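Long-range contacts in Udp-n-acetylglucosamine pyrophosphorylase (Trypanosoma brucei, PDB 4BQH), which probably catalyses the formation of UDP-N-acetylglucosamine and diphosphate from UTP and N-acetylglucosamine 1-phosphate: residues A[117-122]-A[276-281]; A[177-182]-A[208-213]; A[243-248]-A[262-267]. All coordinates share one frame; numbering follows the deposited sequence.

Contact 1 (A[117-122]-A[276-281]); sequences LILAGG and VQIGNI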
loop_
_atom_site.group_PDB
_atom_site.type_symbol
_atom_site.label_atom_id
_atom_site.label_comp_id
_atom_site.label_asym_id
_atom_site.label_seq_id
_atom_site.Cartn_x
_atom_site.Cartn_y
_atom_site.Cartn_z
ATOM N N LEU A 117 -5.773 -1.968 3.377
ATOM C CA LEU A 117 -6.190 -1.023 2.345
ATOM C C LEU A 117 -5.219 -1.189 1.173
ATOM O O LEU A 117 -4.011 -0.913 1.304
ATOM C CB LEU A 117 -6.157 0.399 2.911
ATOM C CG LEU A 117 -6.737 1.562 2.096
ATOM C CD1 LEU A 117 -6.791 2.819 2.962
ATOM C CD2 LEU A 117 -5.936 1.805 0.815
ATOM N N ILE A 118 -5.720 -1.688 0.043
ATOM C CA ILE A 118 -4.858 -1.832 -1.146
ATOM C C ILE A 118 -4.960 -0.575 -2.011
ATOM O O ILE A 118 -6.069 -0.186 -2.430
ATOM C CB ILE A 118 -5.322 -2.982 -2.074
ATOM C CG1 ILE A 118 -5.378 -4.315 -1.355
ATOM C CG2 ILE A 118 -4.380 -3.047 -3.285
ATOM C CD1 ILE A 118 -5.876 -5.463 -2.246
ATOM N N LEU A 119 -3.824 0.074 -2.295
ATOM C CA LEU A 119 -3.822 1.237 -3.203
ATOM C C LEU A 119 -3.904 0.698 -4.627
ATOM O O LEU A 119 -2.947 0.052 -5.126
ATOM C CB LEU A 119 -2.548 2.074 -2.988
ATOM C CG LEU A 119 -2.262 2.522 -1.547
ATOM C CD1 LEU A 119 -0.827 3.014 -1.425
ATOM C CD2 LEU A 119 -3.227 3.618 -1.116
ATOM N N ALA A 120 -5.049 0.945 -5.260
ATOM C CA ALA A 120 -5.427 0.266 -6.493
ATOM C C ALA A 120 -5.872 1.203 -7.607
ATOM O O ALA A 120 -6.691 0.827 -8.458
ATOM C CB ALA A 120 -6.505 -0.771 -6.200
ATOM N N GLY A 121 -5.317 2.412 -7.617
ATOM C CA GLY A 121 -5.717 3.413 -8.583
ATOM C C GLY A 121 -4.886 3.401 -9.849
ATOM O O GLY A 121 -5.273 4.015 -10.841
ATOM N N GLY A 122 -3.741 2.716 -9.821
ATOM C CA GLY A 122 -2.804 2.768 -10.953
ATOM C C GLY A 122 -3.067 1.698 -11.994
ATOM O O GLY A 122 -3.555 0.593 -11.674
ATOM N N VAL A 276 -5.439 -0.115 10.317
ATOM C CA VAL A 276 -5.517 -0.227 8.866
ATOM C C VAL A 276 -4.081 -0.362 8.358
ATOM O O VAL A 276 -3.261 0.546 8.573
ATOM C CB VAL A 276 -6.164 1.039 8.248
ATOM C CG1 VAL A 276 -6.284 0.890 6.725
ATOM C CG2 VAL A 276 -7.556 1.301 8.823
ATOM N N GLN A 277 -3.776 -1.502 7.735
ATOM C CA GLN A 277 -2.484 -1.662 7.078
ATOM C C GLN A 277 -2.639 -1.195 5.635
ATOM O O GLN A 277 -3.632 -1.528 4.988
ATOM C CB GLN A 277 -2.057 -3.118 7.097
ATOM C CG GLN A 277 -0.664 -3.303 6.470
ATOM C CD GLN A 277 -0.183 -4.759 6.482
ATOM O OE1 GLN A 277 -0.865 -5.645 6.983
ATOM N NE2 GLN A 277 0.996 -5.002 5.909
ATOM N N ILE A 278 -1.691 -0.406 5.144
ATOM C CA ILE A 278 -1.828 0.197 3.813
ATOM C C ILE A 278 -0.672 -0.268 2.955
ATOM O O ILE A 278 0.482 -0.237 3.391
ATOM C CB ILE A 278 -1.822 1.737 3.886
ATOM C CG1 ILE A 278 -2.985 2.202 4.779
ATOM C CG2 ILE A 278 -1.954 2.348 2.487
ATOM C CD1 ILE A 278 -2.794 3.562 5.369
ATOM N N GLY A 279 -0.978 -0.688 1.735
ATOM C CA GLY A 279 0.092 -1.095 0.805
ATOM C C GLY A 279 -0.307 -0.956 -0.635
ATOM O O GLY A 279 -1.495 -0.917 -0.953
ATOM N N ASN A 280 0.695 -0.849 -1.516
ATOM C CA ASN A 280 0.420 -0.748 -2.938
ATOM C C ASN A 280 0.274 -2.142 -3.573
ATOM O O ASN A 280 1.046 -3.049 -3.261
ATOM C CB ASN A 280 1.585 -0.016 -3.614
ATOM C CG ASN A 280 1.224 0.512 -4.993
ATOM O OD1 ASN A 280 0.803 -0.222 -5.901
ATOM N ND2 ASN A 280 1.412 1.821 -5.160
ATOM N N ILE A 281 -0.712 -2.282 -4.469
ATOM C CA ILE A 281 -0.940 -3.541 -5.165
ATOM C C ILE A 281 0.274 -3.960 -5.994
ATOM O O ILE A 281 0.393 -5.129 -6.339
ATOM C CB ILE A 281 -2.227 -3.500 -6.036
ATOM C CG1 ILE A 281 -2.672 -4.922 -6.492
ATOM C CG2 ILE A 281 -2.038 -2.604 -7.236
ATOM C CD1 ILE A 281 -2.648 -6.028 -5.455
#

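Contact 2 (A[177-182]-A[208-213]); sequences LVMTSG and FAQSSV. With 9VU ((3S)-3-[2-(1,3-benzodioxol-5-yl)-2-oxidanylidene-ethyl]-4-bromanyl-5-methyl-3-oxidanyl-1H-indol-2-one), chain C.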
loop_
_atom_site.group_PDB
_atom_site.type_symbol
_atom_site.label_atom_id
_atom_site.label_comp_id
_atom_site.label_asym_id
_atom_site.label_seq_id
_atom_site.Cartn_x
_atom_site.Cartn_y
_atom_site.Cartn_z
ATOM N N LEU A 177 -10.047 -3.265 1.856
ATOM C CA LEU A 177 -10.471 -1.970 1.327
ATOM C C LEU A 177 -9.706 -1.770 0.036
ATOM O O LEU A 177 -8.466 -1.716 0.056
ATOM C CB LEU A 177 -10.102 -0.867 2.332
ATOM C CG LEU A 177 -10.308 -1.138 3.826
ATOM C CD1 LEU A 177 -9.900 0.107 4.613
ATOM C CD2 LEU A 177 -11.761 -1.523 4.073
ATOM N N VAL A 178 -10.423 -1.718 -1.084
ATOM C CA VAL A 178 -9.762 -1.625 -2.383
ATOM C C VAL A 178 -9.930 -0.183 -2.888
ATOM O O VAL A 178 -11.042 0.227 -3.224
ATOM C CB VAL A 178 -10.383 -2.632 -3.384
ATOM C CG1 VAL A 178 -9.708 -2.522 -4.752
ATOM C CG2 VAL A 178 -10.240 -4.035 -2.826
ATOM N N MET A 179 -8.838 0.584 -2.898
ATOM C CA MET A 179 -8.941 1.993 -3.254
ATOM C C MET A 179 -8.728 2.186 -4.747
ATOM O O MET A 179 -7.610 2.205 -5.249
ATOM C CB MET A 179 -7.999 2.898 -2.438
ATOM C CG MET A 179 -8.428 4.363 -2.623
ATOM S SD MET A 179 -7.447 5.488 -1.611
ATOM C CE MET A 179 -5.972 5.605 -2.595
ATOM N N THR A 180 -9.840 2.332 -5.446
ATOM C CA THR A 180 -9.842 2.364 -6.901
ATOM C C THR A 180 -9.619 3.811 -7.368
ATOM O O THR A 180 -9.472 4.724 -6.561
ATOM C CB THR A 180 -11.195 1.862 -7.401
ATOM O OG1 THR A 180 -12.227 2.619 -6.749
ATOM C CG2 THR A 180 -11.373 0.368 -7.054
ATOM N N SER A 181 -9.604 4.008 -8.682
ATOM C CA SER A 181 -9.812 5.341 -9.241
ATOM C C SER A 181 -11.267 5.486 -9.682
ATOM O O SER A 181 -11.982 4.486 -9.866
ATOM C CB SER A 181 -8.876 5.589 -10.431
ATOM O OG SER A 181 -9.234 4.795 -11.563
ATOM N N GLY A 182 -11.706 6.732 -9.869
ATOM C CA GLY A 182 -13.035 6.977 -10.414
ATOM C C GLY A 182 -13.215 6.219 -11.718
ATOM O O GLY A 182 -14.246 5.576 -11.950
ATOM N N PHE A 208 -13.719 1.600 -2.854
ATOM C CA PHE A 208 -13.912 3.024 -2.642
ATOM C C PHE A 208 -12.972 3.809 -3.530
ATOM O O PHE A 208 -11.770 3.574 -3.517
ATOM C CB PHE A 208 -13.795 3.410 -1.141
ATOM C CG PHE A 208 -12.409 3.302 -0.551
ATOM C CD1 PHE A 208 -11.746 2.058 -0.432
ATOM C CD2 PHE A 208 -11.780 4.449 -0.053
ATOM C CE1 PHE A 208 -10.472 1.987 0.134
ATOM C CE2 PHE A 208 -10.512 4.385 0.533
ATOM C CZ PHE A 208 -9.863 3.151 0.625
ATOM N N ALA A 209 -13.527 4.746 -4.291
ATOM C CA ALA A 209 -12.715 5.489 -5.262
ATOM C C ALA A 209 -12.060 6.697 -4.642
ATOM O O ALA A 209 -12.686 7.435 -3.851
ATOM C CB ALA A 209 -13.577 5.935 -6.432
ATOM N N GLN A 210 -10.806 6.906 -5.016
ATOM C CA GLN A 210 -10.078 8.108 -4.632
ATOM C C GLN A 210 -10.436 9.209 -5.601
ATOM O O GLN A 210 -11.047 8.958 -6.664
ATOM C CB GLN A 210 -8.560 7.858 -4.687
ATOM C CG GLN A 210 -8.021 7.473 -6.056
ATOM C CD GLN A 210 -6.632 6.907 -5.929
ATOM O OE1 GLN A 210 -5.660 7.656 -5.749
ATOM N NE2 GLN A 210 -6.539 5.579 -5.914
ATOM N N SER A 211 -10.011 10.414 -5.256
ATOM C CA SER A 211 -10.133 11.553 -6.157
ATOM C C SER A 211 -8.803 11.933 -6.767
ATOM O O SER A 211 -7.758 11.846 -6.135
ATOM C CB SER A 211 -10.755 12.728 -5.419
ATOM O OG SER A 211 -12.098 12.361 -5.094
ATOM N N SER A 212 -8.849 12.365 -8.018
ATOM C CA SER A 212 -7.687 12.937 -8.662
ATOM C C SER A 212 -7.542 14.405 -8.227
ATOM O O SER A 212 -8.413 14.968 -7.549
ATOM C CB SER A 212 -7.837 12.825 -10.168
ATOM O OG SER A 212 -8.996 13.531 -10.598
ATOM N N VAL A 213 -6.424 15.024 -8.595
ATOM C CA VAL A 213 -6.125 16.397 -8.174
ATOM C C VAL A 213 -5.911 17.231 -9.448
ATOM O O VAL A 213 -5.192 16.789 -10.348
ATOM C CB VAL A 213 -4.843 16.421 -7.314
ATOM C CG1 VAL A 213 -4.424 17.853 -6.978
ATOM C CG2 VAL A 213 -5.092 15.667 -6.005
HETATM O OAN 9VU C . -10.224 19.123 -1.238
HETATM C CAH 9VU C . -10.457 18.275 -0.354
HETATM N NAG 9VU C . -11.679 17.830 -0.053
HETATM C CAC 9VU C . -11.581 16.944 0.976
HETATM C CAB 9VU C . -12.558 16.280 1.603
HETATM C CAA 9VU C . -12.318 15.413 2.680
HETATM C CAF 9VU C . -10.993 15.264 3.109
HETATM C CAJ 9VU C . -10.696 14.391 4.211
HETATM C CAE 9VU C . -9.997 15.988 2.416
HETATM BR BRA 9VU C . -8.207 15.707 2.986
HETATM C CAD 9VU C . -10.283 16.811 1.369
HETATM C CAI 9VU C . -9.507 17.674 0.517
HETATM O OAL 9VU C . -8.947 18.741 1.287
HETATM C CAM 9VU C . -8.285 17.017 -0.181
HETATM C CAO 9VU C . -8.669 15.959 -1.236
HETATM O OAP 9VU C . -9.864 15.861 -1.553
HETATM C CAQ 9VU C . -7.622 15.191 -1.828
HETATM C CAV 9VU C . -6.336 15.123 -1.289
HETATM C CAU 9VU C . -5.362 14.400 -1.871
HETATM O OAY 9VU C . -4.070 14.224 -1.466
HETATM C CAX 9VU C . -3.403 13.717 -2.654
HETATM O OAW 9VU C . -4.449 13.033 -3.354
HETATM C CAT 9VU C . -5.588 13.691 -2.977
HETATM C CAS 9VU C . -6.805 13.693 -3.545
HETATM C CAR 9VU C . -7.846 14.429 -2.981
HETATM O O HOH W 1 -10.309 9.299 -9.574
#

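Contact 3 (A[243-248]-A[262-267]); sequences AALAAP and ESLLQH. With 9VU ((3S)-3-[2-(1,3-benzodioxol-5-yl)-2-oxidanylidene-ethyl]-4-bromanyl-5-methyl-3-oxidanyl-1H-indol-2-one), chain C; SO4 (sulfate ion), chain D.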
loop_
_atom_site.group_PDB
_atom_site.type_symbol
_atom_site.label_atom_id
_atom_site.label_comp_id
_atom_site.label_asym_id
_atom_site.label_seq_id
_atom_site.Cartn_x
_atom_site.Cartn_y
_atom_site.Cartn_z
ATOM N N ALA A 243 -9.075 11.501 2.185
ATOM C CA ALA A 243 -10.283 11.996 1.520
ATOM C C ALA A 243 -11.158 10.849 1.032
ATOM O O ALA A 243 -12.398 10.891 1.167
ATOM C CB ALA A 243 -9.892 12.911 0.357
ATOM N N ALA A 244 -10.526 9.812 0.493
ATOM C CA ALA A 244 -11.272 8.683 -0.025
ATOM C C ALA A 244 -12.045 7.949 1.084
ATOM O O ALA A 244 -13.202 7.607 0.877
ATOM C CB ALA A 244 -10.361 7.747 -0.814
ATOM N N LEU A 245 -11.415 7.744 2.243
ATOM C CA LEU A 245 -12.073 7.110 3.383
ATOM C C LEU A 245 -13.150 8.015 3.985
ATOM O O LEU A 245 -14.025 7.531 4.676
ATOM C CB LEU A 245 -11.043 6.736 4.457
ATOM C CG LEU A 245 -10.162 5.535 4.130
ATOM C CD1 LEU A 245 -8.985 5.527 5.106
ATOM C CD2 LEU A 245 -10.919 4.198 4.191
ATOM N N ALA A 246 -13.101 9.318 3.674
ATOM C CA ALA A 246 -14.046 10.328 4.211
ATOM C C ALA A 246 -15.336 10.493 3.428
ATOM O O ALA A 246 -16.316 11.053 3.948
ATOM C CB ALA A 246 -13.344 11.696 4.347
ATOM N N ALA A 247 -15.349 10.016 2.188
ATOM C CA ALA A 247 -16.480 10.194 1.279
ATOM C C ALA A 247 -17.747 9.516 1.816
ATOM O O ALA A 247 -17.686 8.368 2.254
ATOM C CB ALA A 247 -16.129 9.640 -0.097
ATOM N N PRO A 248 -18.898 10.230 1.808
ATOM C CA PRO A 248 -20.144 9.575 2.225
ATOM C C PRO A 248 -20.515 8.401 1.328
ATOM O O PRO A 248 -20.335 8.467 0.110
ATOM C CB PRO A 248 -21.203 10.687 2.077
ATOM C CG PRO A 248 -20.437 11.953 2.166
ATOM C CD PRO A 248 -19.100 11.662 1.519
ATOM N N GLU A 262 -22.892 7.622 5.664
ATOM C CA GLU A 262 -21.663 7.781 6.447
ATOM C C GLU A 262 -20.447 7.369 5.601
ATOM O O GLU A 262 -20.585 6.703 4.564
ATOM C CB GLU A 262 -21.695 6.924 7.716
ATOM C CG GLU A 262 -22.850 7.217 8.676
ATOM C CD GLU A 262 -23.005 6.138 9.734
ATOM O OE1 GLU A 262 -22.365 5.061 9.613
ATOM O OE2 GLU A 262 -23.776 6.361 10.697
ATOM N N SER A 263 -19.264 7.742 6.076
ATOM C CA SER A 263 -18.018 7.394 5.377
ATOM C C SER A 263 -17.593 5.945 5.594
ATOM O O SER A 263 -18.047 5.274 6.529
ATOM C CB SER A 263 -16.893 8.323 5.824
ATOM O OG SER A 263 -16.632 8.163 7.210
ATOM N N LEU A 264 -16.713 5.449 4.723
ATOM C CA LEU A 264 -16.106 4.147 4.962
ATOM C C LEU A 264 -15.384 4.137 6.324
ATOM O O LEU A 264 -15.412 3.126 7.036
ATOM C CB LEU A 264 -15.127 3.762 3.836
ATOM C CG LEU A 264 -14.504 2.338 3.881
ATOM C CD1 LEU A 264 -15.535 1.221 4.104
ATOM C CD2 LEU A 264 -13.818 2.080 2.541
ATOM N N LEU A 265 -14.739 5.249 6.677
ATOM C CA LEU A 265 -14.105 5.377 7.994
ATOM C C LEU A 265 -15.108 5.106 9.124
ATOM O O LEU A 265 -14.839 4.316 10.016
ATOM C CB LEU A 265 -13.506 6.779 8.162
ATOM C CG LEU A 265 -12.804 7.054 9.479
ATOM C CD1 LEU A 265 -11.480 6.325 9.482
ATOM C CD2 LEU A 265 -12.567 8.557 9.609
ATOM N N GLN A 266 -16.262 5.767 9.066
ATOM C CA GLN A 266 -17.309 5.538 10.053
ATOM C C GLN A 266 -17.805 4.084 10.020
ATOM O O GLN A 266 -18.029 3.498 11.066
ATOM C CB GLN A 266 -18.456 6.528 9.831
ATOM C CG GLN A 266 -18.056 7.972 10.162
ATOM C CD GLN A 266 -19.125 8.992 9.765
ATOM O OE1 GLN A 266 -19.443 9.159 8.587
ATOM N NE2 GLN A 266 -19.670 9.692 10.761
ATOM N N HIS A 267 -17.959 3.504 8.829
ATOM C CA HIS A 267 -18.365 2.083 8.690
ATOM C C HIS A 267 -17.353 1.184 9.361
ATOM O O HIS A 267 -17.716 0.235 10.055
ATOM C CB HIS A 267 -18.491 1.703 7.224
ATOM C CG HIS A 267 -19.679 2.329 6.523
ATOM N ND1 HIS A 267 -20.077 1.953 5.286
ATOM C CD2 HIS A 267 -20.584 3.294 6.945
ATOM C CE1 HIS A 267 -21.152 2.677 4.924
ATOM N NE2 HIS A 267 -21.467 3.488 5.939
HETATM O OAN 9VU C . -10.224 19.123 -1.238
HETATM C CAH 9VU C . -10.457 18.275 -0.354
HETATM N NAG 9VU C . -11.679 17.830 -0.053
HETATM C CAC 9VU C . -11.581 16.944 0.976
HETATM C CAB 9VU C . -12.558 16.280 1.603
HETATM C CAA 9VU C . -12.318 15.413 2.680
HETATM C CAF 9VU C . -10.993 15.264 3.109
HETATM C CAJ 9VU C . -10.696 14.391 4.211
HETATM C CAE 9VU C . -9.997 15.988 2.416
HETATM BR BRA 9VU C . -8.207 15.707 2.986
HETATM C CAD 9VU C . -10.283 16.811 1.369
HETATM C CAI 9VU C . -9.507 17.674 0.517
HETATM O OAL 9VU C . -8.947 18.741 1.287
HETATM C CAM 9VU C . -8.285 17.017 -0.181
HETATM C CAO 9VU C . -8.669 15.959 -1.236
HETATM O OAP 9VU C . -9.864 15.861 -1.553
HETATM C CAQ 9VU C . -7.622 15.191 -1.828
HETATM C CAV 9VU C . -6.336 15.123 -1.289
HETATM C CAU 9VU C . -5.362 14.400 -1.871
HETATM O OAY 9VU C . -4.070 14.224 -1.466
HETATM C CAX 9VU C . -3.403 13.717 -2.654
HETATM O OAW 9VU C . -4.449 13.033 -3.354
HETATM C CAT 9VU C . -5.588 13.691 -2.977
HETATM C CAS 9VU C . -6.805 13.693 -3.545
HETATM C CAR 9VU C . -7.846 14.429 -2.981
HETATM S S SO4 D . -19.554 -0.338 2.792
HETATM O O1 SO4 D . -18.503 -0.797 1.862
HETATM O O2 SO4 D . -19.956 1.062 2.487
HETATM O O3 SO4 D . -19.030 -0.403 4.169
HETATM O O4 SO4 D . -20.768 -1.175 2.607
HETATM O O HOH W 2 -15.695 6.529 2.087
#

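Contact 1 (A[117-122]-A[276-281])
Leu-119 pairs with Asn-280 in a run of parallel strand partners that also joins Leu-117 to Ile-278 and Ile-118 to Gly-279. The axes of the two short strand segments approach to 4.8 Å, at an angle of 22°. Four nearly straight backbone bonds hold this register, from Leu-117 N to Gln-277 O at 2.7 Å through to the longer Ile-281 N to Leu-119 O at 3.3 Å. The side chain of Leu-119 leans over the carbonyl of Gly-279, which also accepts from the Leu-119 backbone N. Its CB lies 3.8 Å from Gly-279 O. With CG anti to the carbonyl carbon (chi1 -54°), CG comes closer to the same oxygen, at 3.6 Å. From there the methyls part: CD1 stays beside the Gly-279 carbonyl group, whereas CD2 meets Ile-278 CG2 at 4.0 Å. Leu-117 continues this apolar face, its CB resting 3.8 Å from Val-276 CG1. On the opposite face Ile-118 turns CG2 against Ile-281 CB, at 3.5 Å. After the strand, the chain enters Gly-121 and Gly-122, the start of the glycine-rich turn that in related pyrophosphorylases contacts the nucleotide; such a loop at the end of a central strand is consistent with the GT-A fold. Strand 175-180 flanks strand 114-119 on its other edge, while strand 359-363 pairs antiparallel with strand 275-280. Helix 241-246 covers Leu-117 and Leu-119 through Val-241, and helix 147-166 packs His-151 against Ile-118 and Ile-281.

Contact 2 (A[177-182]-A[208-213])
Met-179 and Phe-208, and Thr-180 and Ala-209, are parallel strand partners, held by backbone bonds in which Phe-208 N donates to Val-178 O and Thr-180 N to Phe-208 O, each at 3.0 Å. Thr-180 O then takes two donors from one residue, Gln-210 N at 3.0 Å and Gln-210 NE2 at 3.1 Å, which arrive from opposite faces of the carbonyl plane. The side-chain donor stands well above that plane, although the oxygen lies in the plane of the glutamine amide; both bonds grip the same oxygen, so the Gln-210 side chain is held back beside Thr-180. A water carries the link onward, accepting from Gly-182 N and donating to Gln-210 O. Aromatic contacts centre on Phe-208. Met-179, whose CG is anti to the backbone N (chi1 -166°), sets CG over one ring face, 4.0 Å from the ring centroid. Its SD lies obliquely at 4.6 Å from that centroid, a Met-aromatic contact, and CE goes on to meet Gln-210 NE2 at 3.4 Å. Apolar contact comes also from Leu-177 CB, 3.6 Å from Phe-208 CE1. Farther along, Val-213 CG2 touches CAS of the bound inhibitor 9VU at 3.6 Å. The pairing closes the beta-alpha-beta unit of strand 175-180, helix 185-194 and strand 205-209: helix 185-194 packs on Val-178 and Thr-180, while helix 241-246 covers Met-179 and Phe-208.

Contact 3 (A[243-248]-A[262-267])
Next to the junction of Leu-265 with Leu-245, the imidazole of His-267 has the Ser-263 carbonyl carbon over one face, toward the rim, and a sulfate at its edge. His-267 ND1 donates to sulfate O3 at 2.8 Å, and more weakly to O2; the ion is probably from the crystallisation liquor. His-267 NE2 is engaged by Thr-251. The flat amide of Gln-266 uses an in-plane lone pair of OE1 to accept from Ser-263 N, at 2.9 Å. In return Gln-266 N donates to Ser-263 OG at 3.1 Å, so the two residues form a capping box at the N-terminus of helix 264-270. Across the contact, Leu-265 N in the first turn of that helix donates to Leu-245 O at 3.1 Å, joining the last turn of one helix to the start of the next. A water accepts from Leu-264 N and lies within donating reach of Ala-244 O and Ala-247 O. Beside these polar links, Leu-245 CD2 meets Leu-264 CD2 at 4.0 Å, the side chains crossing obliquely. Facing the inhibitor 9VU, Ala-243 CB touches its OAP at 3.5 Å and Ala-246 CB its CAJ at 3.8 Å. Helix 364-374 packs on Leu-245 and Leu-265 through Met-367, and strand 205-209 offers Phe-208 to Leu-245 and Leu-264.

In the fold
Contact 1 joins the segments farthest apart in sequence, and contacts 2 and 3 follow one another within the loop it closes. Contacts 1 and 2 share the central sheet, where strands 114-119 and 175-180 are neighbours; their centres are about 10 Å apart. Contact 3 lies on one side of this sheet, its centre about 12 Å from that of contact 2 and 16 Å from that of contact 1. Helix 241-246 bridges all three, and helix 264-270 leads directly into strand 275-280. Contacts 2 and 3 both touch 9VU, reported as an allosteric inhibitor, so its pocket is tied through them to the sheet core.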